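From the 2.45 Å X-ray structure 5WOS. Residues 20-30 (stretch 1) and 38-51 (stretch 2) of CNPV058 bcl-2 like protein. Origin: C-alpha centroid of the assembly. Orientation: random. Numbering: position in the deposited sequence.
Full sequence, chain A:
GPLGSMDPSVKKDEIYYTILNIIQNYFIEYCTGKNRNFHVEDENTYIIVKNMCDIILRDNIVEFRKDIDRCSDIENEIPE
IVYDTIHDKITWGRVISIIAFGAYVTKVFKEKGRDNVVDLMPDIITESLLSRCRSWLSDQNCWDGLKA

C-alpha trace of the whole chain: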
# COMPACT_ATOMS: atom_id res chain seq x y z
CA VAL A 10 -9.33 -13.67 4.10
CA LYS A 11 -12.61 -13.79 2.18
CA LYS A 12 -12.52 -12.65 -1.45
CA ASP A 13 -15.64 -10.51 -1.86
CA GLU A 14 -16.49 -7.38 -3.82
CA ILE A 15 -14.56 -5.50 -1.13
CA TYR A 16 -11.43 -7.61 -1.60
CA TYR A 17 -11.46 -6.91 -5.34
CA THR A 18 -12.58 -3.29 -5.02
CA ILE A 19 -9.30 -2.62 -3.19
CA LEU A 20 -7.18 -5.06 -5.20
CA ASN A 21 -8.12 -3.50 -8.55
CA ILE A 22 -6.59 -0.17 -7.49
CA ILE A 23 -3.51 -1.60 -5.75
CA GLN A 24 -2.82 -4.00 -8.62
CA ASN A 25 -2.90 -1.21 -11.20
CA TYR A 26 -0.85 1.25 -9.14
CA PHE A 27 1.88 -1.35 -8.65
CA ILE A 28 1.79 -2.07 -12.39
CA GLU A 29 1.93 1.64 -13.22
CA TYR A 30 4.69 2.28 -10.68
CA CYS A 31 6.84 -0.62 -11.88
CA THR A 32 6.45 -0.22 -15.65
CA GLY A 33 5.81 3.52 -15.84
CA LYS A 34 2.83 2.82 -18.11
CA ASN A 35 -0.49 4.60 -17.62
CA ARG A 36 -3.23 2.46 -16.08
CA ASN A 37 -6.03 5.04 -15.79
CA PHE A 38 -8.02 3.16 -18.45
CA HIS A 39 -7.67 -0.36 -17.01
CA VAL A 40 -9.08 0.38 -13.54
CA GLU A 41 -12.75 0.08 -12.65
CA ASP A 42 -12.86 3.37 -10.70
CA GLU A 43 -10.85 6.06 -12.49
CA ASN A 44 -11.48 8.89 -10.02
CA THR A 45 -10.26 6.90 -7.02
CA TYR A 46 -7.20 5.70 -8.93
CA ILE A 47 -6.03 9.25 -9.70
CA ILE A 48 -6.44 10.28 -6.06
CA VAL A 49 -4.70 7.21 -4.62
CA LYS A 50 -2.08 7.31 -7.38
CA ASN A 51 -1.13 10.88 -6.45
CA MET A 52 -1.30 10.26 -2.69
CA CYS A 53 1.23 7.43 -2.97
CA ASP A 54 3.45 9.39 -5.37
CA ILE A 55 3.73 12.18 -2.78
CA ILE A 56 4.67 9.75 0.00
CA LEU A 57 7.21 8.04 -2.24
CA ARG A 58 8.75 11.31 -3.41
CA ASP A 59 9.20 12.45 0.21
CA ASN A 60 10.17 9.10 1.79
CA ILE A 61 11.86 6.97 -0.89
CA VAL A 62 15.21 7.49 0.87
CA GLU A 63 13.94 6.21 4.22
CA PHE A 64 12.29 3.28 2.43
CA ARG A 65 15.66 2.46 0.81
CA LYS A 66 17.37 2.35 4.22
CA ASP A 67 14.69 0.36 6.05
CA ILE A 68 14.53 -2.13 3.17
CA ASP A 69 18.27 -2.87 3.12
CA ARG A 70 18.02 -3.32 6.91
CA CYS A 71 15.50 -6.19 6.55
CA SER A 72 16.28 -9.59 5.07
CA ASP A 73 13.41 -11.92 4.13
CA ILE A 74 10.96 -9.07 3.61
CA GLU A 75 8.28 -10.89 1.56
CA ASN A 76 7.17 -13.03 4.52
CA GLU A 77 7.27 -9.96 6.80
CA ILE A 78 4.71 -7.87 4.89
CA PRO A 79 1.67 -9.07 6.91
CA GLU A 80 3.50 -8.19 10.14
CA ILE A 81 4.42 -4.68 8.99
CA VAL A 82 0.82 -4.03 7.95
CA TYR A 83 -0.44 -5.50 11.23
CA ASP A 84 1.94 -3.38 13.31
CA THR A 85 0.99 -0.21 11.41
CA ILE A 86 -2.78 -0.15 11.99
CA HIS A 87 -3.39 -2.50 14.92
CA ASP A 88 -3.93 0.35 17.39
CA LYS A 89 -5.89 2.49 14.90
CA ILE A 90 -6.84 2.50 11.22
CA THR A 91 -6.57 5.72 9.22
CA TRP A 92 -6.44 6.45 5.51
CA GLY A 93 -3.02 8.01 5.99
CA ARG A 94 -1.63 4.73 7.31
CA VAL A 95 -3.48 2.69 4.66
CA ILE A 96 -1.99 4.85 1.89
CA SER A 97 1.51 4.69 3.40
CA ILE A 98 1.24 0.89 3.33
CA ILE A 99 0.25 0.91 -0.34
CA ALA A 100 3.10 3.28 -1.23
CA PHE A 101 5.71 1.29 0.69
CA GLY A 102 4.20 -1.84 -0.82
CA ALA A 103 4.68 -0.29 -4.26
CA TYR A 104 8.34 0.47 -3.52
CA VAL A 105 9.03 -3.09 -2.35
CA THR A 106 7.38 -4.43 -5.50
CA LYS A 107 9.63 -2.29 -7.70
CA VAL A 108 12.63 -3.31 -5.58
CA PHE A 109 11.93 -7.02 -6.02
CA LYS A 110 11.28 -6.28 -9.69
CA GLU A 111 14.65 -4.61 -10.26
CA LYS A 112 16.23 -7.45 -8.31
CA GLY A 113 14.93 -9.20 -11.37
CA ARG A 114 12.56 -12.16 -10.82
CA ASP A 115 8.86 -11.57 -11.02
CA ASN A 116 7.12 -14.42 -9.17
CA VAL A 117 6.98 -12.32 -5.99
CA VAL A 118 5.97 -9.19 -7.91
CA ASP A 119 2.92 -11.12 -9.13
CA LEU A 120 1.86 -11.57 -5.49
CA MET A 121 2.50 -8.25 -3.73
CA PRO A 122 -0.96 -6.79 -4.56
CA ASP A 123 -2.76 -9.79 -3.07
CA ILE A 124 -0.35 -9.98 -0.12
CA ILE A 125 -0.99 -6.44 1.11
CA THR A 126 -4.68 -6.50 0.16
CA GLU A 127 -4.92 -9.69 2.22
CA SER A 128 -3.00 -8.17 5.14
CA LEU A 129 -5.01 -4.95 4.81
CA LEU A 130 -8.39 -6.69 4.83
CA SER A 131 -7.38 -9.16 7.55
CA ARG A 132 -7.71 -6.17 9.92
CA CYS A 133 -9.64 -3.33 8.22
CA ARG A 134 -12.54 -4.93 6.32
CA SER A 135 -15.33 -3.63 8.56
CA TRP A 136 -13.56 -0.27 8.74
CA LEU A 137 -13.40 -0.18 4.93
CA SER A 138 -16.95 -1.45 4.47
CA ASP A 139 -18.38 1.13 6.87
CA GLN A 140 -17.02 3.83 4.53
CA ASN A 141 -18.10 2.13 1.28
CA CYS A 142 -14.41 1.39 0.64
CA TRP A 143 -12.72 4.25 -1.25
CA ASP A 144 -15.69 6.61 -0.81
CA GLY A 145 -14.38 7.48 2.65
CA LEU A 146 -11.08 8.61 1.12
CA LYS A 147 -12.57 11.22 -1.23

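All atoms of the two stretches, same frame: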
# COMPACT_ATOMS: atom_id res chain seq x y z
N LEU A 20 -8.24 -4.45 -4.41
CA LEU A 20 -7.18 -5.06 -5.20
C LEU A 20 -7.05 -4.41 -6.57
O LEU A 20 -5.94 -4.19 -7.06
CB LEU A 20 -7.44 -6.56 -5.34
CG LEU A 20 -6.47 -7.36 -6.22
CD1 LEU A 20 -5.10 -7.50 -5.56
CD2 LEU A 20 -7.05 -8.72 -6.52
N ASN A 21 -8.18 -4.09 -7.21
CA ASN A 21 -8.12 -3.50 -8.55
C ASN A 21 -7.25 -2.25 -8.57
O ASN A 21 -6.48 -2.03 -9.51
CB ASN A 21 -9.53 -3.17 -9.04
CG ASN A 21 -9.53 -2.50 -10.40
OD1 ASN A 21 -9.75 -1.29 -10.51
ND2 ASN A 21 -9.26 -3.28 -11.44
N ILE A 22 -7.36 -1.41 -7.53
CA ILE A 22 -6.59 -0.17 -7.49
C ILE A 22 -5.13 -0.44 -7.14
O ILE A 22 -4.22 0.11 -7.76
CB ILE A 22 -7.25 0.81 -6.51
CG1 ILE A 22 -8.41 1.52 -7.20
CG2 ILE A 22 -6.25 1.83 -5.97
CD1 ILE A 22 -9.43 2.03 -6.24
N ILE A 23 -4.89 -1.29 -6.14
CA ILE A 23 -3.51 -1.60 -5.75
C ILE A 23 -2.79 -2.30 -6.90
O ILE A 23 -1.64 -1.99 -7.21
CB ILE A 23 -3.50 -2.45 -4.47
CG1 ILE A 23 -4.18 -1.70 -3.32
CG2 ILE A 23 -2.07 -2.82 -4.10
CD1 ILE A 23 -4.31 -2.51 -2.06
N GLN A 24 -3.46 -3.27 -7.53
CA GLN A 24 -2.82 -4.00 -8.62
C GLN A 24 -2.38 -3.06 -9.73
O GLN A 24 -1.27 -3.18 -10.26
CB GLN A 24 -3.78 -5.07 -9.15
CG GLN A 24 -3.10 -6.24 -9.82
CD GLN A 24 -3.95 -7.49 -9.78
OE1 GLN A 24 -5.18 -7.43 -9.76
NE2 GLN A 24 -3.29 -8.65 -9.75
N ASN A 25 -3.23 -2.10 -10.09
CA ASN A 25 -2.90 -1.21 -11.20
C ASN A 25 -1.87 -0.16 -10.80
O ASN A 25 -1.06 0.25 -11.64
CB ASN A 25 -4.17 -0.56 -11.74
CG ASN A 25 -4.89 -1.43 -12.75
OD1 ASN A 25 -4.53 -1.46 -13.93
ND2 ASN A 25 -5.91 -2.15 -12.30
N TYR A 26 -1.88 0.30 -9.55
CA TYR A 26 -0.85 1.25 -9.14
C TYR A 26 0.52 0.59 -9.12
O TYR A 26 1.51 1.18 -9.57
CB TYR A 26 -1.18 1.85 -7.78
CG TYR A 26 -0.13 2.85 -7.32
CD1 TYR A 26 0.70 2.57 -6.25
CD2 TYR A 26 0.03 4.05 -7.99
CE1 TYR A 26 1.67 3.48 -5.85
CE2 TYR A 26 0.98 4.96 -7.60
CZ TYR A 26 1.80 4.67 -6.53
OH TYR A 26 2.76 5.57 -6.13
N PHE A 27 0.61 -0.64 -8.61
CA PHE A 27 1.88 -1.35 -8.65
C PHE A 27 2.35 -1.51 -10.09
O PHE A 27 3.51 -1.22 -10.42
CB PHE A 27 1.74 -2.72 -7.97
CG PHE A 27 1.63 -2.65 -6.47
CD1 PHE A 27 1.46 -1.45 -5.81
CD2 PHE A 27 1.72 -3.81 -5.71
CE1 PHE A 27 1.36 -1.40 -4.43
CE2 PHE A 27 1.62 -3.76 -4.34
CZ PHE A 27 1.44 -2.56 -3.70
N ILE A 28 1.46 -1.96 -10.97
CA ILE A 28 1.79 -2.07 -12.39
C ILE A 28 2.30 -0.73 -12.91
O ILE A 28 3.39 -0.64 -13.50
CB ILE A 28 0.56 -2.54 -13.19
CG1 ILE A 28 0.24 -4.00 -12.84
CG2 ILE A 28 0.80 -2.40 -14.69
CD1 ILE A 28 -1.11 -4.46 -13.33
N GLU A 29 1.53 0.34 -12.70
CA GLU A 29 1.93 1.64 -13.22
C GLU A 29 3.25 2.09 -12.61
O GLU A 29 4.09 2.68 -13.31
CB GLU A 29 0.84 2.68 -12.95
CG GLU A 29 1.19 4.07 -13.48
CD GLU A 29 -0.01 4.99 -13.63
OE1 GLU A 29 -1.16 4.51 -13.53
OE2 GLU A 29 0.19 6.20 -13.86
N TYR A 30 3.46 1.82 -11.32
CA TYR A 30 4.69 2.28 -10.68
C TYR A 30 5.90 1.49 -11.13
O TYR A 30 7.02 2.02 -11.16
CB TYR A 30 4.56 2.22 -9.16
CG TYR A 30 5.80 2.71 -8.47
CD1 TYR A 30 6.15 4.06 -8.51
CD2 TYR A 30 6.64 1.84 -7.78
CE1 TYR A 30 7.28 4.52 -7.89
CE2 TYR A 30 7.78 2.30 -7.16
CZ TYR A 30 8.10 3.64 -7.21
OH TYR A 30 9.23 4.11 -6.59
N PHE A 38 -6.95 3.71 -17.63
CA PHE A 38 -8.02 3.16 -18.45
C PHE A 38 -8.13 1.64 -18.33
O PHE A 38 -8.83 1.02 -19.14
CB PHE A 38 -7.79 3.56 -19.91
CG PHE A 38 -7.53 5.03 -20.09
CD1 PHE A 38 -8.49 5.96 -19.73
CD2 PHE A 38 -6.33 5.48 -20.62
CE1 PHE A 38 -8.26 7.31 -19.89
CE2 PHE A 38 -6.09 6.83 -20.78
CZ PHE A 38 -7.05 7.75 -20.42
N HIS A 39 -7.47 1.04 -17.34
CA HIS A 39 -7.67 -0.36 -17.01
C HIS A 39 -8.40 -0.56 -15.70
O HIS A 39 -8.89 -1.67 -15.44
CB HIS A 39 -6.32 -1.10 -16.93
CG HIS A 39 -5.54 -1.09 -18.21
ND1 HIS A 39 -4.72 -0.04 -18.57
CD2 HIS A 39 -5.46 -1.99 -19.21
CE1 HIS A 39 -4.17 -0.30 -19.74
NE2 HIS A 39 -4.60 -1.48 -20.15
N VAL A 40 -8.49 0.47 -14.86
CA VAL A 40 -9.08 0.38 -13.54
C VAL A 40 -10.58 0.58 -13.64
O VAL A 40 -11.09 1.29 -14.52
CB VAL A 40 -8.46 1.41 -12.57
CG1 VAL A 40 -6.99 1.11 -12.33
CG2 VAL A 40 -8.64 2.84 -13.08
N GLU A 41 -11.30 -0.05 -12.71
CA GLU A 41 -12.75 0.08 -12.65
C GLU A 41 -13.16 1.49 -12.26
O GLU A 41 -14.07 2.07 -12.87
CB GLU A 41 -13.30 -0.95 -11.67
CG GLU A 41 -14.77 -0.80 -11.31
CD GLU A 41 -15.22 -1.82 -10.27
OE1 GLU A 41 -14.65 -2.93 -10.25
OE2 GLU A 41 -16.13 -1.50 -9.48
N ASP A 42 -12.51 2.06 -11.25
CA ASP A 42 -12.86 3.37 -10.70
C ASP A 42 -11.72 4.33 -11.01
O ASP A 42 -10.68 4.32 -10.34
CB ASP A 42 -13.11 3.27 -9.20
CG ASP A 42 -13.46 4.61 -8.57
OD1 ASP A 42 -13.63 5.60 -9.32
OD2 ASP A 42 -13.55 4.66 -7.33
N GLU A 43 -11.92 5.18 -12.02
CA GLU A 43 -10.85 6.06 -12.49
C GLU A 43 -10.60 7.21 -11.52
O GLU A 43 -9.45 7.61 -11.32
CB GLU A 43 -11.19 6.58 -13.89
CG GLU A 43 -10.01 7.19 -14.63
CD GLU A 43 -9.94 8.70 -14.48
OE1 GLU A 43 -10.95 9.32 -14.09
OE2 GLU A 43 -8.86 9.26 -14.77
N ASN A 44 -11.66 7.75 -10.91
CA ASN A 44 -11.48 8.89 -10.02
C ASN A 44 -10.69 8.51 -8.78
O ASN A 44 -9.78 9.22 -8.36
CB ASN A 44 -12.84 9.48 -9.65
CG ASN A 44 -13.36 10.44 -10.70
OD1 ASN A 44 -12.60 11.19 -11.31
ND2 ASN A 44 -14.67 10.40 -10.93
N THR A 45 -11.03 7.37 -8.16
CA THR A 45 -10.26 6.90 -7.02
C THR A 45 -8.80 6.68 -7.40
O THR A 45 -7.89 7.07 -6.67
CB THR A 45 -10.86 5.61 -6.46
OG1 THR A 45 -12.19 5.86 -5.99
CG2 THR A 45 -10.02 5.09 -5.30
N TYR A 46 -8.56 6.06 -8.56
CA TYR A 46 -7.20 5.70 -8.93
C TYR A 46 -6.31 6.94 -9.01
O TYR A 46 -5.18 6.93 -8.52
CB TYR A 46 -7.19 4.95 -10.26
CG TYR A 46 -5.81 4.47 -10.66
CD1 TYR A 46 -5.20 3.44 -9.98
CD2 TYR A 46 -5.13 5.05 -11.73
CE1 TYR A 46 -3.95 3.00 -10.33
CE2 TYR A 46 -3.88 4.61 -12.09
CZ TYR A 46 -3.29 3.59 -11.38
OH TYR A 46 -2.04 3.14 -11.72
N ILE A 47 -6.82 8.02 -9.60
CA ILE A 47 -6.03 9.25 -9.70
C ILE A 47 -5.70 9.78 -8.31
O ILE A 47 -4.56 10.18 -8.04
CB ILE A 47 -6.79 10.29 -10.55
CG1 ILE A 47 -6.38 10.17 -12.02
CG2 ILE A 47 -6.51 11.71 -10.07
CD1 ILE A 47 -6.69 8.83 -12.65
N ILE A 48 -6.68 9.78 -7.41
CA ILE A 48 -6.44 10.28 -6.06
C ILE A 48 -5.40 9.42 -5.35
O ILE A 48 -4.40 9.92 -4.83
CB ILE A 48 -7.76 10.37 -5.27
CG1 ILE A 48 -8.63 11.48 -5.86
CG2 ILE A 48 -7.49 10.63 -3.79
CD1 ILE A 48 -10.02 11.59 -5.24
N VAL A 49 -5.64 8.10 -5.30
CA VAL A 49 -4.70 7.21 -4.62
C VAL A 49 -3.35 7.22 -5.33
O VAL A 49 -2.30 7.17 -4.68
CB VAL A 49 -5.28 5.79 -4.53
CG1 VAL A 49 -4.26 4.84 -3.89
CG2 VAL A 49 -6.57 5.80 -3.71
N LYS A 50 -3.34 7.28 -6.66
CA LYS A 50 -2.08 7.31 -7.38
C LYS A 50 -1.24 8.51 -6.97
O LYS A 50 -0.02 8.39 -6.78
CB LYS A 50 -2.33 7.32 -8.89
CG LYS A 50 -1.07 7.20 -9.75
CD LYS A 50 -1.40 7.12 -11.24
CE LYS A 50 -2.07 8.38 -11.75
NZ LYS A 50 -1.25 9.60 -11.49
N ASN A 51 -1.87 9.68 -6.83
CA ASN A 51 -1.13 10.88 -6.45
C ASN A 51 -0.73 10.83 -4.98
O ASN A 51 0.40 11.22 -4.63
CB ASN A 51 -1.97 12.12 -6.73
CG ASN A 51 -2.07 12.43 -8.21
OD1 ASN A 51 -1.13 12.19 -8.97
ND2 ASN A 51 -3.21 12.95 -8.63

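Residues 20-30 lie wholly within a helix, whereas 38-51 begin as a loop and become helical at Glu43. The two helix axes approach to 10.3 Å, and their N-to-C directions differ by 53°, so the helices run obliquely in the same general sense. Three CA pairs mark the register: Asn21 CA to Val40 CA at 6.4 Å, Ile22 CA to Tyr46 CA at 6.1 Å, and Tyr26 CA to Lys50 CA at 6.4 Å. The loop thus meets the N-terminal half of stretch 1, at Asn21 and Asn25, and the second helix continues the contact. Its start is capped by Asp42, whose OD1 accepts a weak bond from Thr45 N at 3.4 Å.

On the loop side, Glu41 N donates to Asn21 OD1 at 3.0 Å with an N-H...O angle of 165°, close to linear, tying the loop backbone to a helix side chain. One turn on, Asn25 ND2 donates to Asn21 O (2.9 Å, 174°), which fixes the amide whose CG packs 3.3 Å from Val40 CG1.

Tyr46 is the central knob. Its CA-to-CB bond points sideways, but the t rotamer (chi1 -176°) carries the ring in among Ile22, Asn25, Tyr26 and Glu29. There Tyr46 OH donates to Glu29 OE1 at 2.4 Å, a very short separation whose exact value deserves caution at 2.45 Å resolution. The carboxylate oxygen lies near the ring plane, as expected for a phenol hydroxyl partner. Tyr46 CE1 also packs 3.9 Å from Tyr26 CB.

Apolar contacts extend the packing: Ile22 CD1 reaches Thr45 CG2 at 3.3 Å, and Ile22 CG2 lies 4.2 Å from Val49 CG1. Farther along, Lys50 CG lies 3.7 Å from Tyr26 CE2. Glu29 OE2 and Lys50 NZ, 4.4 Å apart, are too distant for a salt bridge, although Lys50 CD comes within 3.2 Å of Glu29 OE2.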